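Local atomic coordinates of blue copper protein (Hyphomicrobium denitrificans, PDB entry 3EF4), a protein that binds a single copper ion and, as a blue copper protein of the pseudoazurin type, probably carries electrons between redox partners in the periplasm. Residues P21-V26 with V88-V93. Sequence-based numbering, arbitrary orientation.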
loop_
_atom_site.group_PDB
_atom_site.type_symbol
_atom_site.label_atom_id
_atom_site.label_comp_id
_atom_site.label_asym_id
_atom_site.label_seq_id
_atom_site.Cartn_x
_atom_site.Cartn_y
_atom_site.Cartn_z
ATOM N N PRO A 21 3.563 -8.429 0.162
ATOM C CA PRO A 21 2.289 -8.585 -0.554
ATOM C C PRO A 21 1.727 -7.235 -0.954
ATOM O O PRO A 21 2.098 -6.186 -0.412
ATOM C CB PRO A 21 1.365 -9.242 0.472
ATOM C CG PRO A 21 1.905 -8.824 1.798
ATOM C CD PRO A 21 3.377 -8.646 1.607
ATOM N N GLY A 22 0.795 -7.238 -1.904
ATOM C CA GLY A 22 0.099 -6.071 -2.341
ATOM C C GLY A 22 -1.098 -5.687 -1.481
ATOM O O GLY A 22 -1.605 -4.573 -1.583
ATOM N N PHE A 23 -1.546 -6.613 -0.652
ATOM C CA PHE A 23 -2.642 -6.396 0.293
ATOM C C PHE A 23 -2.170 -6.970 1.624
ATOM O O PHE A 23 -1.650 -8.082 1.665
ATOM C CB PHE A 23 -3.914 -7.094 -0.158
ATOM C CG PHE A 23 -4.975 -7.060 0.922
ATOM C CD1 PHE A 23 -5.720 -5.916 1.101
ATOM C CD2 PHE A 23 -5.216 -8.127 1.772
ATOM C CE1 PHE A 23 -6.667 -5.832 2.106
ATOM C CE2 PHE A 23 -6.120 -8.066 2.807
ATOM C CZ PHE A 23 -6.837 -6.890 2.985
ATOM N N VAL A 24 -2.358 -6.221 2.695
ATOM C CA VAL A 24 -2.080 -6.821 4.014
ATOM C C VAL A 24 -3.114 -6.315 5.009
ATOM O O VAL A 24 -3.459 -5.153 5.084
ATOM C CB VAL A 24 -0.647 -6.657 4.480
ATOM C CG1 VAL A 24 -0.354 -5.211 4.646
ATOM C CG2 VAL A 24 -0.350 -7.322 5.828
ATOM N N LYS A 25 -3.640 -7.264 5.751
ATOM C CA LYS A 25 -4.579 -7.051 6.831
ATOM C C LYS A 25 -3.853 -7.063 8.155
ATOM O O LYS A 25 -3.116 -7.991 8.486
ATOM C CB LYS A 25 -5.688 -8.123 6.768
ATOM C CG LYS A 25 -6.582 -8.023 8.010
ATOM C CD LYS A 25 -7.626 -6.963 7.934
ATOM C CE LYS A 25 -8.625 -6.927 9.090
ATOM N NZ LYS A 25 -7.976 -7.140 10.416
ATOM N N VAL A 26 -4.045 -5.994 8.918
ATOM C CA VAL A 26 -3.397 -5.783 10.180
ATOM C C VAL A 26 -4.413 -5.291 11.213
ATOM O O VAL A 26 -5.592 -5.059 10.917
ATOM C CB VAL A 26 -2.223 -4.801 10.093
ATOM C CG1 VAL A 26 -1.307 -5.156 8.943
ATOM C CG2 VAL A 26 -2.727 -3.371 9.913
ATOM N N VAL A 88 1.557 -0.280 -6.171
ATOM C CA VAL A 88 0.552 0.173 -5.248
ATOM C C VAL A 88 0.278 -0.915 -4.222
ATOM O O VAL A 88 0.368 -2.111 -4.575
ATOM C CB VAL A 88 -0.730 0.664 -5.944
ATOM C CG1 VAL A 88 -1.434 -0.451 -6.707
ATOM C CG2 VAL A 88 -1.696 1.314 -4.983
ATOM N N VAL A 89 -0.037 -0.573 -3.002
ATOM C CA VAL A 89 -0.306 -1.507 -1.917
ATOM C C VAL A 89 -1.461 -0.972 -1.102
ATOM O O VAL A 89 -1.642 0.235 -0.944
ATOM C CB VAL A 89 0.960 -1.726 -1.076
ATOM C CG1 VAL A 89 1.508 -0.407 -0.505
ATOM C CG2 VAL A 89 0.744 -2.733 0.044
ATOM N N LEU A 90 -2.231 -1.899 -0.536
ATOM C CA LEU A 90 -3.401 -1.609 0.247
ATOM C C LEU A 90 -3.235 -2.262 1.628
ATOM O O LEU A 90 -3.089 -3.480 1.728
ATOM C CB LEU A 90 -4.650 -2.144 -0.432
ATOM C CG LEU A 90 -6.006 -1.859 0.250
ATOM C CD1 LEU A 90 -6.244 -0.376 0.375
ATOM C CD2 LEU A 90 -7.160 -2.524 -0.495
ATOM N N VAL A 91 -3.295 -1.458 2.676
ATOM C CA VAL A 91 -3.214 -1.962 4.045
ATOM C C VAL A 91 -4.590 -1.773 4.672
ATOM O O VAL A 91 -5.113 -0.649 4.688
ATOM C CB VAL A 91 -2.166 -1.223 4.873
ATOM C CG1 VAL A 91 -2.126 -1.723 6.300
ATOM C CG2 VAL A 91 -0.798 -1.363 4.229
ATOM N N GLN A 92 -5.155 -2.838 5.202
ATOM C CA GLN A 92 -6.409 -2.774 5.957
ATOM C C GLN A 92 -6.122 -2.872 7.428
ATOM O O GLN A 92 -5.543 -3.859 7.886
ATOM C CB GLN A 92 -7.281 -3.947 5.568
ATOM C CG GLN A 92 -8.600 -3.920 6.341
ATOM C CD GLN A 92 -9.564 -5.017 5.891
ATOM O OE1 GLN A 92 -9.408 -5.623 4.814
ATOM N NE2 GLN A 92 -10.592 -5.222 6.700
ATOM N N VAL A 93 -6.548 -1.853 8.156
ATOM C CA VAL A 93 -6.440 -1.823 9.598
ATOM C C VAL A 93 -7.818 -2.091 10.179
ATOM O O VAL A 93 -8.714 -1.242 10.071
ATOM C CB VAL A 93 -5.895 -0.470 10.100
ATOM C CG1 VAL A 93 -5.725 -0.492 11.614
ATOM C CG2 VAL A 93 -4.604 -0.112 9.390
#
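Gln-92 rises from strand 88-93 into the hollow between Phe-23 and Lys-25, a worked example of how parallel strands fit bump to hollow on one face of a sheet. Its chain is extended, with CG anti to the backbone N, and the bend of Lys-25 at chi2 (81°) lays CD against the amide, 3.4 Å from Gln-92 CD. Beside it the rim of the Phe-23 ring closes in: CZ lies 3.4 Å from Gln-92 OE1, which sits in the ring plane at its edge, ring and amide planes being 64° apart. OE1 accepts a bond from Val-123 N and NE2 donates to Gly-94 O, which fixes the rotation of the amide. An alanine here would probably open a gap over Lys-25 CD and the edge of the Phe-23 ring where the amide had lain, leaving Val-123 N without its acceptor and Gly-94 O without its donor. Nearer the start of the strand, Phe-23 CD1 meets Leu-90 CD2 at 4.0 Å.

The face bearing the valines interlocks more simply. Val-26 CG2 dips between two neighbours, 4.0 Å from Val-91 CG1 and 3.8 Å from Val-93 CG2, while Val-24 lies beside Val-91, pointing the same way. Val-32 and Ala-69 pack around this apolar patch.

Between the faces, four backbone hydrogen bonds run from Leu-90 N to Gly-22 O through to Val-26 N to Gln-92 O (2.8 Å), giving parallel pairing with the axes 16° apart. Strand 88-93, which follows the copper ligand Met-87, is thereby joined to strand 18-26 in the Greek-key beta-sandwich of the cupredoxins.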